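Local coordinates for phosphoribosylaminoimidazole-succinocarboxamide synthase (Pyrococcus horikoshii, PDB 4O86), which catalyses the ATP-dependent joining of L-aspartate to a carboxylated aminoimidazole ribonucleotide, giving SAICAR in de novo purine biosynthesis, at residues I170-K175 / R198-K203. Residues are numbered along the deposited sequence; the frame is centred on the assembly and turned at random.
Sequences ILVDFK and RFWDAK. With CDP (cytidine-5'-diphosphate), chain C; C5P (cytidine-5'-monophosphate), chain D; PO4 (phosphate ion), chain G.
Strand residues Ile170-Lys175 run antiparallel to Arg198-Asp201, beyond which the chain turns at Ala202; the strand axes are 4.8 Å apart at closest approach, in the sheet that also contains strand 84-93. Ile170 and Trp200 form a hydrogen-bonded pair, joined by reciprocal N-H to O bonds, and Leu171 faces Phe199 in the following non-hydrogen-bonded pair. A beta bulge then interrupts the ladder: Val172 and Asp173 both stand opposite Arg198, whose O accepts from Val172 N and whose N donates to Asp173 O. The helix-like psi of Val172 (-53°) turns its side chain toward the partner strand. There CG2, anti to the carbonyl carbon, sits over one face of the Trp200 indole in a CH-pi contact, 3.5 Å from the centroid of the five-membered ring. Val172 CB meanwhile packs against Arg198 CB at 3.5 Å. On the face occupied by Leu171 and Phe199, Leu171 CD1 lies 3.7 Å from Phe199 CE1, and both side chains reach helix 143-165.

The bulge also leads into a pocket that holds cytidine mono- or diphosphate, modelled as alternative occupants of what is probably the phosphoribosyl substrate's place. Arg198 runs extended from CG to NE, its NE paired with Asp211. Its NH1 bridges Asp173 OD2, met on the syn side, and the alpha-phosphate of CDP or the monophosphate's single phosphate; carboxylate and guanidinium planes stand 66° apart. Asp173, together with Asp211, is thus placed to orient the guanidinium, while Asp173 OD1 lies 2.7 Å from the ribose O3' of CDP. On the guanidinium's other terminal nitrogen, Arg198 NH2 donates to the beta-phosphate O2B of CDP at 2.6 Å.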
# COMPACT_ATOMS: atom_id res chain seq x y z
N ILE A 170 -2.90 -18.26 19.10
CA ILE A 170 -2.16 -17.74 17.97
C ILE A 170 -2.55 -16.29 17.71
O ILE A 170 -3.73 -15.97 17.54
CB ILE A 170 -2.41 -18.58 16.70
CG1 ILE A 170 -2.09 -20.06 16.97
CG2 ILE A 170 -1.58 -18.04 15.53
CD1 ILE A 170 -2.60 -20.99 15.90
N LEU A 171 -1.55 -15.42 17.68
CA LEU A 171 -1.75 -14.04 17.29
C LEU A 171 -1.70 -13.96 15.76
O LEU A 171 -0.63 -14.01 15.15
CB LEU A 171 -0.72 -13.14 17.96
CG LEU A 171 -0.74 -11.63 17.66
CD1 LEU A 171 -2.03 -10.96 18.13
CD2 LEU A 171 0.47 -11.01 18.34
N VAL A 172 -2.88 -13.85 15.16
CA VAL A 172 -3.01 -13.90 13.70
C VAL A 172 -2.55 -12.57 13.06
O VAL A 172 -1.68 -12.56 12.18
CB VAL A 172 -4.45 -14.32 13.34
CG1 VAL A 172 -4.78 -14.05 11.87
CG2 VAL A 172 -4.65 -15.79 13.68
N ASP A 173 -3.11 -11.47 13.54
CA ASP A 173 -2.68 -10.12 13.14
C ASP A 173 -3.22 -9.17 14.18
O ASP A 173 -3.93 -9.61 15.09
CB ASP A 173 -3.21 -9.75 11.74
CG ASP A 173 -4.74 -9.90 11.62
OD1 ASP A 173 -5.45 -9.66 12.61
OD2 ASP A 173 -5.21 -10.26 10.54
N PHE A 174 -2.89 -7.88 14.07
CA PHE A 174 -3.38 -6.87 15.01
C PHE A 174 -3.06 -5.48 14.53
O PHE A 174 -2.20 -5.29 13.67
CB PHE A 174 -2.81 -7.09 16.44
CG PHE A 174 -1.30 -7.02 16.52
CD1 PHE A 174 -0.67 -5.85 16.95
CD2 PHE A 174 -0.51 -8.11 16.17
CE1 PHE A 174 0.71 -5.77 17.05
CE2 PHE A 174 0.88 -8.04 16.25
CZ PHE A 174 1.49 -6.86 16.69
N LYS A 175 -3.77 -4.49 15.08
CA LYS A 175 -3.56 -3.09 14.73
C LYS A 175 -3.03 -2.30 15.94
O LYS A 175 -3.54 -2.42 17.05
CB LYS A 175 -4.87 -2.48 14.22
CG LYS A 175 -4.78 -1.03 13.75
CD LYS A 175 -5.07 -0.01 14.85
CE LYS A 175 -6.54 -0.04 15.29
NZ LYS A 175 -6.81 0.83 16.48
N ARG A 198 -6.54 -10.31 15.93
CA ARG A 198 -7.07 -11.65 15.69
C ARG A 198 -6.35 -12.65 16.58
O ARG A 198 -5.12 -12.78 16.52
CB ARG A 198 -7.01 -12.04 14.21
CG ARG A 198 -8.16 -11.44 13.39
CD ARG A 198 -8.18 -11.91 11.94
NE ARG A 198 -9.28 -11.28 11.21
CZ ARG A 198 -9.16 -10.26 10.37
NH1 ARG A 198 -7.97 -9.75 10.07
NH2 ARG A 198 -10.25 -9.76 9.80
N PHE A 199 -7.13 -13.31 17.44
CA PHE A 199 -6.66 -14.39 18.30
C PHE A 199 -7.37 -15.68 17.90
O PHE A 199 -8.61 -15.73 17.86
CB PHE A 199 -7.01 -14.11 19.77
CG PHE A 199 -6.48 -12.81 20.33
CD1 PHE A 199 -5.13 -12.47 20.23
CD2 PHE A 199 -7.34 -11.95 21.01
CE1 PHE A 199 -4.66 -11.28 20.77
CE2 PHE A 199 -6.86 -10.76 21.57
CZ PHE A 199 -5.52 -10.43 21.45
N TRP A 200 -6.59 -16.72 17.60
CA TRP A 200 -7.14 -18.06 17.33
C TRP A 200 -6.69 -19.06 18.36
O TRP A 200 -5.53 -19.08 18.76
CB TRP A 200 -6.71 -18.59 15.97
CG TRP A 200 -7.30 -17.91 14.78
CD1 TRP A 200 -8.27 -16.90 14.75
CD2 TRP A 200 -7.01 -18.19 13.36
NE1 TRP A 200 -8.56 -16.53 13.46
CE2 TRP A 200 -7.84 -17.27 12.58
CE3 TRP A 200 -6.15 -19.06 12.70
CZ2 TRP A 200 -7.81 -17.25 11.19
CZ3 TRP A 200 -6.13 -19.03 11.29
CH2 TRP A 200 -6.93 -18.14 10.56
N ASP A 201 -7.60 -19.94 18.77
CA ASP A 201 -7.20 -21.07 19.61
C ASP A 201 -6.20 -21.92 18.82
O ASP A 201 -6.45 -22.23 17.65
CB ASP A 201 -8.40 -21.92 20.02
CG ASP A 201 -7.97 -23.22 20.68
OD1 ASP A 201 -7.55 -23.18 21.85
OD2 ASP A 201 -8.01 -24.27 20.01
N ALA A 202 -5.08 -22.26 19.44
CA ALA A 202 -3.98 -23.00 18.78
C ALA A 202 -4.39 -24.38 18.24
O ALA A 202 -3.88 -24.83 17.21
CB ALA A 202 -2.78 -23.14 19.72
N LYS A 203 -5.29 -25.04 18.95
CA LYS A 203 -5.71 -26.39 18.61
C LYS A 203 -6.79 -26.37 17.53
O LYS A 203 -6.59 -26.88 16.42
CB LYS A 203 -6.20 -27.10 19.88
CG LYS A 203 -6.62 -28.54 19.68
O3B CDP C . -11.61 -5.42 7.71
PB CDP C . -10.67 -6.19 8.60
O1B CDP C . -10.85 -5.87 10.07
O2B CDP C . -10.55 -7.66 8.27
O3A CDP C . -9.22 -5.57 8.23
PA CDP C . -7.82 -6.37 8.31
O1A CDP C . -6.77 -5.54 7.60
O2A CDP C . -7.99 -7.80 7.86
O5' CDP C . -7.52 -6.35 9.89
C5' CDP C . -6.18 -6.44 10.38
C4' CDP C . -6.20 -6.38 11.90
O4' CDP C . -6.33 -5.02 12.33
C3' CDP C . -7.41 -7.11 12.46
O3' CDP C . -7.04 -7.78 13.67
C2' CDP C . -8.42 -6.04 12.79
O2' CDP C . -9.15 -6.45 13.95
C1' CDP C . -7.55 -4.82 13.06
N1 CDP C . -8.15 -3.56 12.61
C2 CDP C . -8.56 -2.59 13.55
O2 CDP C . -8.44 -2.83 14.77
N3 CDP C . -9.10 -1.42 13.14
C4 CDP C . -9.23 -1.15 11.82
N4 CDP C . -9.77 0.02 11.42
C5 CDP C . -8.82 -2.08 10.87
C6 CDP C . -8.27 -3.29 11.30
O3P C5P D . -9.26 -5.91 8.19
P C5P D . -7.82 -6.33 8.24
O1P C5P D . -7.57 -7.81 8.07
O2P C5P D . -6.91 -5.48 7.40
O5' C5P D . -7.42 -6.06 9.78
C5' C5P D . -6.17 -6.49 10.31
C4' C5P D . -6.20 -6.40 11.83
O4' C5P D . -6.29 -5.04 12.24
C3' C5P D . -7.41 -7.11 12.41
O3' C5P D . -7.03 -7.79 13.61
C2' C5P D . -8.38 -6.01 12.76
O2' C5P D . -9.09 -6.41 13.94
C1' C5P D . -7.48 -4.81 13.01
N1 C5P D . -8.07 -3.54 12.58
C2 C5P D . -8.53 -2.61 13.54
N3 C5P D . -9.05 -1.42 13.14
C4 C5P D . -9.13 -1.12 11.83
C5 C5P D . -8.68 -2.01 10.87
C6 C5P D . -8.14 -3.23 11.27
O2 C5P D . -8.45 -2.89 14.76
N4 C5P D . -9.66 0.07 11.44
P PO4 G . -10.17 1.84 14.61
O1 PO4 G . -9.96 1.98 13.13
O2 PO4 G . -9.95 0.42 15.08
O3 PO4 G . -9.19 2.73 15.34
O4 PO4 G . -11.60 2.26 14.92